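PDB 4QKO: pyocin-S2 immunity protein from Pseudomonas aeruginosa, which binds the HNH nuclease domain of pyocin S2 and so probably protects the producing cell from its own toxin. Local coordinates for residues E46-S51 / K73-S78; K11-F16 / L39-L44. All blocks are in the same frame, centred on the assembly; numbering follows the deposited sequence.

Overall arrangement
Interaction 2 uses helix 31-45 itself, interaction 1 the loop that leaves it, and they differ in depth and chemistry. Interaction 2 lies about 4 Å from the centre of the chain and is buried: phenylalanine rings of helix 10-21 meet helix 31-45 by apolar packing alone. Interaction 1, centred about 9 Å from the chain centre, pins that loop to the last turns of helix 65-78 with an aromatic pair, a proline and a salt bridge beside water. Their centres lie about 12 Å apart, G50 O packing on F41 CE2. Nearby, S51 N hydrogen-bonds to E88 of the pyocin S2 chain and K42 NZ forms a salt bridge with it, though neither residue joins the two contacts.

Interaction 1 of 2, residues E46-S51 / K73-S78; sequences EHPSGS and KEWRAS
W75 carries this contact, presenting its indole to H47 and P48 as the loop after helix 31-45 passes the end of helix 65-78. Its CB already touches the histidine, 3.7 Å from H47 CD2. With CG anti to the backbone N (chi1 176°), that atom lies 3.6 Å from H47 CD2, which stands over the indole face toward its rim; CD2 and CE3 of the indole are near the same atom. The imidazole turns its edge to the indole face in an edge-to-face pair, the planes 53° apart, while H47 CA sits over the six-membered ring as a CH-pi donor. Farther out, CE2 and CZ2 meet P48 CD, which lies over the same indole face as H47 CD2 and is 3.4 Å from CZ2. At the far rim, CH2 comes within 3.2 Å of the carbonyl oxygen E46 O.

The histidine is held from within its own loop: in the type I turn H47-G50, S49 N donates to H47 ND1 in the ring plane at 2.9 Å, which fixes the rotation of the imidazole and leaves CD2 and NE2 for the tryptophan.

Beside the indole, R76 NH1 donates to E46 OE2 in a nearly straight salt bridge of 2.6 Å (168°). The oxygen is met on its anti side, and the two side chains cross at about a right angle. A water donates to the same OE2 and accepts from R76 NH2. The buried guanidinium is held by E46, T45 O and P82 O together, NH1 reaching T45 and NH2 reaching P82. The contact thus pairs an aromatic and proline patch with a charge pair that, being reached by water, should be partly screened.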
loop_
_atom_site.group_PDB
_atom_site.type_symbol
_atom_site.label_atom_id
_atom_site.label_comp_id
_atom_site.label_asym_id
_atom_site.label_seq_id
_atom_site.Cartn_x
_atom_site.Cartn_y
_atom_site.Cartn_z
ATOM N N GLU A 46 2.390 -19.389 2.282
ATOM C CA GLU A 46 3.445 -19.703 3.236
ATOM C C GLU A 46 4.808 -19.216 2.760
ATOM O O GLU A 46 5.828 -19.604 3.327
ATOM C CB GLU A 46 3.522 -21.210 3.577
ATOM C CG GLU A 46 2.212 -21.700 4.145
ATOM C CD GLU A 46 2.118 -23.229 4.345
ATOM O OE1 GLU A 46 1.690 -23.603 5.450
ATOM O OE2 GLU A 46 2.415 -24.028 3.421
ATOM N N HIS A 47 4.832 -18.316 1.795
ATOM C CA HIS A 47 6.076 -17.918 1.208
ATOM C C HIS A 47 6.711 -16.825 2.068
ATOM O O HIS A 47 6.041 -15.865 2.512
ATOM C CB HIS A 47 5.840 -17.450 -0.186
ATOM C CG HIS A 47 7.085 -17.255 -0.972
ATOM N ND1 HIS A 47 7.903 -16.181 -0.765
ATOM C CD2 HIS A 47 7.607 -17.929 -2.004
ATOM C CE1 HIS A 47 8.918 -16.237 -1.590
ATOM N NE2 HIS A 47 8.746 -17.269 -2.382
ATOM N N PRO A 48 8.018 -16.895 2.244
ATOM C CA PRO A 48 8.628 -15.907 3.115
ATOM C C PRO A 48 8.691 -14.451 2.602
ATOM O O PRO A 48 8.913 -13.568 3.372
ATOM C CB PRO A 48 10.052 -16.485 3.315
ATOM C CG PRO A 48 10.272 -17.314 2.180
ATOM C CD PRO A 48 8.979 -17.959 1.868
ATOM N N SER A 49 8.457 -14.192 1.326
ATOM C CA SER A 49 8.348 -12.807 0.835
ATOM C C SER A 49 6.943 -12.210 1.077
ATOM O O SER A 49 6.797 -11.026 0.877
ATOM C CB SER A 49 8.665 -12.732 -0.670
ATOM O OG SER A 49 9.971 -13.279 -0.972
ATOM N N GLY A 50 5.942 -13.010 1.494
ATOM C CA GLY A 50 4.592 -12.506 1.786
ATOM C C GLY A 50 4.059 -11.589 0.694
ATOM O O GLY A 50 4.128 -11.899 -0.484
ATOM N N SER A 51 3.579 -10.406 1.092
ATOM C CA SER A 51 2.955 -9.455 0.131
ATOM C C SER A 51 3.993 -8.857 -0.837
ATOM O O SER A 51 3.623 -8.247 -1.841
ATOM C CB SER A 51 2.186 -8.356 0.847
ATOM O OG SER A 51 2.928 -7.623 1.778
ATOM N N LYS A 73 4.468 -21.486 -6.846
ATOM C CA LYS A 73 4.441 -22.910 -7.182
ATOM C C LYS A 73 5.853 -23.576 -7.077
ATOM O O LYS A 73 6.007 -24.711 -6.509
ATOM C CB LYS A 73 3.936 -23.055 -8.599
ATOM C CG LYS A 73 3.869 -24.443 -9.178
ATOM C CD LYS A 73 3.249 -24.463 -10.561
ATOM C CE LYS A 73 2.977 -25.902 -10.934
ATOM N NZ LYS A 73 2.558 -25.875 -12.349
ATOM N N GLU A 74 6.839 -22.873 -7.627
ATOM C CA GLU A 74 8.182 -23.437 -7.750
ATOM C C GLU A 74 8.835 -23.455 -6.420
ATOM O O GLU A 74 9.519 -24.420 -6.099
ATOM C CB GLU A 74 8.988 -22.684 -8.770
ATOM C CG GLU A 74 8.570 -22.934 -10.215
ATOM C CD GLU A 74 9.488 -22.250 -11.246
ATOM O OE1 GLU A 74 10.579 -21.695 -10.866
ATOM O OE2 GLU A 74 9.150 -22.312 -12.457
ATOM N N TRP A 75 8.613 -22.428 -5.609
ATOM C CA TRP A 75 9.137 -22.411 -4.236
ATOM C C TRP A 75 8.554 -23.550 -3.357
ATOM O O TRP A 75 9.313 -24.315 -2.718
ATOM C CB TRP A 75 8.917 -21.069 -3.575
ATOM C CG TRP A 75 9.368 -21.035 -2.119
ATOM C CD1 TRP A 75 10.600 -20.827 -1.694
ATOM C CD2 TRP A 75 8.584 -21.287 -0.946
ATOM N NE1 TRP A 75 10.667 -20.903 -0.353
ATOM C CE2 TRP A 75 9.443 -21.182 0.146
ATOM C CE3 TRP A 75 7.236 -21.527 -0.711
ATOM C CZ2 TRP A 75 9.019 -21.327 1.474
ATOM C CZ3 TRP A 75 6.801 -21.703 0.589
ATOM C CH2 TRP A 75 7.708 -21.579 1.684
ATOM N N ARG A 76 7.251 -23.774 -3.394
ATOM C CA ARG A 76 6.635 -24.813 -2.549
ATOM C C ARG A 76 7.095 -26.173 -3.032
ATOM O O ARG A 76 7.300 -27.047 -2.213
ATOM C CB ARG A 76 5.091 -24.764 -2.549
ATOM C CG ARG A 76 4.475 -23.499 -1.965
ATOM C CD ARG A 76 2.942 -23.477 -2.049
ATOM N NE ARG A 76 2.312 -24.555 -1.280
ATOM C CZ ARG A 76 2.160 -24.606 0.040
ATOM N NH1 ARG A 76 2.475 -23.603 0.831
ATOM N NH2 ARG A 76 1.619 -25.704 0.553
ATOM N N ALA A 77 7.184 -26.374 -4.346
ATOM C CA ALA A 77 7.694 -27.656 -4.914
ATOM C C ALA A 77 9.113 -27.944 -4.408
ATOM O O ALA A 77 9.476 -29.109 -4.071
ATOM C CB ALA A 77 7.689 -27.657 -6.432
ATOM N N SER A 78 9.910 -26.898 -4.367
ATOM C CA SER A 78 11.330 -27.014 -3.997
ATOM C C SER A 78 11.511 -27.256 -2.469
ATOM O O SER A 78 12.477 -27.889 -2.042
ATOM C CB SER A 78 12.062 -25.760 -4.402
ATOM O OG SER A 78 11.940 -24.791 -3.345
HETATM O O HOH W 1 2.130 -26.498 3.621
#

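Interaction 2 of 2, residues K11-F16 / L39-L44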
loop_
_atom_site.group_PDB
_atom_site.type_symbol
_atom_site.label_atom_id
_atom_site.label_comp_id
_atom_site.label_asym_id
_atom_site.label_seq_id
_atom_site.Cartn_x
_atom_site.Cartn_y
_atom_site.Cartn_z
ATOM N N LYS A 11 -5.247 -22.750 -11.769
ATOM C CA LYS A 11 -6.099 -21.748 -12.425
ATOM C C LYS A 11 -6.936 -20.918 -11.432
ATOM O O LYS A 11 -7.072 -19.668 -11.615
ATOM C CB LYS A 11 -6.992 -22.421 -13.475
ATOM C CG LYS A 11 -7.833 -21.456 -14.284
ATOM C CD LYS A 11 -9.166 -21.161 -13.602
ATOM C CE LYS A 11 -10.271 -22.046 -14.167
ATOM N NZ LYS A 11 -10.518 -21.731 -15.601
ATOM N N GLU A 12 -7.489 -21.577 -10.406
ATOM C CA GLU A 12 -8.236 -20.909 -9.332
ATOM C C GLU A 12 -7.351 -19.967 -8.521
ATOM O O GLU A 12 -7.764 -18.892 -8.081
ATOM C CB GLU A 12 -8.876 -21.865 -8.345
ATOM C CG GLU A 12 -10.107 -22.631 -8.898
ATOM C CD GLU A 12 -10.579 -23.866 -8.057
ATOM O OE1 GLU A 12 -9.838 -24.380 -7.164
ATOM O OE2 GLU A 12 -11.745 -24.343 -8.313
ATOM N N PHE A 13 -6.146 -20.425 -8.231
ATOM C CA PHE A 13 -5.256 -19.567 -7.459
ATOM C C PHE A 13 -4.806 -18.352 -8.282
ATOM O O PHE A 13 -4.712 -17.279 -7.761
ATOM C CB PHE A 13 -4.027 -20.333 -6.987
ATOM C CG PHE A 13 -3.228 -19.562 -6.007
ATOM C CD1 PHE A 13 -3.748 -19.307 -4.761
ATOM C CD2 PHE A 13 -1.977 -19.066 -6.337
ATOM C CE1 PHE A 13 -3.024 -18.588 -3.818
ATOM C CE2 PHE A 13 -1.233 -18.358 -5.383
ATOM C CZ PHE A 13 -1.773 -18.104 -4.132
ATOM N N LEU A 14 -4.561 -18.549 -9.575
ATOM C CA LEU A 14 -4.209 -17.459 -10.475
ATOM C C LEU A 14 -5.336 -16.439 -10.494
ATOM O O LEU A 14 -5.070 -15.229 -10.408
ATOM C CB LEU A 14 -3.828 -17.967 -11.886
ATOM C CG LEU A 14 -3.646 -16.909 -12.944
ATOM C CD1 LEU A 14 -2.428 -16.055 -12.694
ATOM C CD2 LEU A 14 -3.574 -17.550 -14.316
ATOM N N GLU A 15 -6.575 -16.901 -10.580
ATOM C CA GLU A 15 -7.688 -15.952 -10.616
ATOM C C GLU A 15 -7.845 -15.147 -9.285
ATOM O O GLU A 15 -8.118 -13.946 -9.313
ATOM C CB GLU A 15 -8.961 -16.679 -11.010
ATOM C CG GLU A 15 -8.810 -17.633 -12.212
ATOM C CD GLU A 15 -7.791 -17.209 -13.289
ATOM O OE1 GLU A 15 -7.550 -15.982 -13.473
ATOM O OE2 GLU A 15 -7.261 -18.107 -13.986
ATOM N N PHE A 16 -7.625 -15.774 -8.132
ATOM C CA PHE A 16 -7.552 -15.056 -6.851
ATOM C C PHE A 16 -6.394 -14.025 -6.858
ATOM O O PHE A 16 -6.599 -12.835 -6.530
ATOM C CB PHE A 16 -7.302 -16.040 -5.772
ATOM C CG PHE A 16 -7.135 -15.486 -4.380
ATOM C CD1 PHE A 16 -8.108 -14.700 -3.780
ATOM C CD2 PHE A 16 -6.012 -15.854 -3.615
ATOM C CE1 PHE A 16 -7.965 -14.260 -2.440
ATOM C CE2 PHE A 16 -5.878 -15.452 -2.261
ATOM C CZ PHE A 16 -6.854 -14.660 -1.672
ATOM N N LEU A 39 -3.829 -10.600 3.337
ATOM C CA LEU A 39 -3.482 -11.417 4.547
ATOM C C LEU A 39 -3.788 -12.851 4.307
ATOM O O LEU A 39 -2.959 -13.707 4.601
ATOM C CB LEU A 39 -4.199 -10.888 5.782
ATOM C CG LEU A 39 -3.722 -9.487 6.271
ATOM C CD1 LEU A 39 -4.620 -8.926 7.379
ATOM C CD2 LEU A 39 -2.263 -9.469 6.760
ATOM N N GLU A 40 -4.904 -13.142 3.646
ATOM C CA GLU A 40 -5.205 -14.507 3.213
ATOM C C GLU A 40 -4.143 -15.088 2.232
ATOM O O GLU A 40 -3.754 -16.240 2.390
ATOM C CB GLU A 40 -6.606 -14.624 2.604
ATOM C CG GLU A 40 -7.698 -14.598 3.654
ATOM C CD GLU A 40 -9.169 -14.626 3.145
ATOM O OE1 GLU A 40 -9.518 -15.496 2.299
ATOM O OE2 GLU A 40 -10.003 -13.840 3.682
ATOM N N PHE A 41 -3.723 -14.297 1.232
ATOM C CA PHE A 41 -2.661 -14.679 0.314
ATOM C C PHE A 41 -1.409 -15.071 1.079
ATOM O O PHE A 41 -0.813 -16.114 0.783
ATOM C CB PHE A 41 -2.386 -13.528 -0.660
ATOM C CG PHE A 41 -1.205 -13.692 -1.528
ATOM C CD1 PHE A 41 -1.281 -14.402 -2.726
ATOM C CD2 PHE A 41 0.006 -13.114 -1.191
ATOM C CE1 PHE A 41 -0.165 -14.525 -3.557
ATOM C CE2 PHE A 41 1.126 -13.240 -2.033
ATOM C CZ PHE A 41 1.058 -13.947 -3.207
ATOM N N LYS A 42 -0.983 -14.230 1.970
ATOM C CA LYS A 42 0.293 -14.483 2.730
ATOM C C LYS A 42 0.198 -15.799 3.469
ATOM O O LYS A 42 1.116 -16.658 3.429
ATOM C CB LYS A 42 0.500 -13.382 3.756
ATOM C CG LYS A 42 0.978 -12.100 3.159
ATOM C CD LYS A 42 0.779 -10.883 4.048
ATOM C CE LYS A 42 1.229 -11.050 5.473
ATOM N NZ LYS A 42 2.708 -10.863 5.542
ATOM N N LYS A 43 -0.957 -16.010 4.108
ATOM C CA LYS A 43 -1.248 -17.298 4.782
ATOM C C LYS A 43 -1.268 -18.505 3.860
ATOM O O LYS A 43 -0.698 -19.563 4.161
ATOM C CB LYS A 43 -2.617 -17.267 5.502
ATOM C CG LYS A 43 -2.607 -16.757 6.927
ATOM C CD LYS A 43 -3.416 -17.653 7.893
ATOM C CE LYS A 43 -4.805 -18.131 7.409
ATOM N NZ LYS A 43 -5.876 -17.076 7.405
ATOM N N LEU A 44 -1.957 -18.389 2.746
ATOM C CA LEU A 44 -2.062 -19.514 1.844
ATOM C C LEU A 44 -0.705 -19.954 1.265
ATOM O O LEU A 44 -0.454 -21.151 1.140
ATOM C CB LEU A 44 -2.946 -19.188 0.650
ATOM C CG LEU A 44 -4.389 -19.596 0.460
ATOM C CD1 LEU A 44 -4.831 -20.728 1.365
ATOM C CD2 LEU A 44 -5.324 -18.410 0.537
#
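F16 on helix 10-21 meets F41 and L44 of helix 31-45, while F13, one turn earlier, touches F41 with its ring tip, CZ. Both phenylalanines hold CG anti to the backbone N (chi1 177° for F16, -170° for F13), which points CG away from that atom; the rings then span the 12.5 Å between the segment axes, which are roughly antiparallel, their N-to-C directions 146° apart. F13 and F41 cross at about a right angle, with F13 CZ equally near F41 CE1 and CD1, 4.0 Å from each. F16 instead meets the backbone of the other helix: its CE2 lies 4.2 Å from F41 CA and 4.1 Å from L44 CD2, the leucine crossing it obliquely. The aliphatic base of E40 borders the F16 ring at its edge, CB being 4.3 Å from CZ.

F41 is enclosed further by V68 of helix 65-78 and by L53 and L54 of helix 52-55, while F13 also meets V69 and the ring of F84. The wide helix spacing is therefore bridged by aromatic side chains, in the interior of this four-helix immunity protein fold. With carbon atoms alone touching, E40 included through its CB, cohesion here rests on van der Waals contact and the burial of hydrophobic surface.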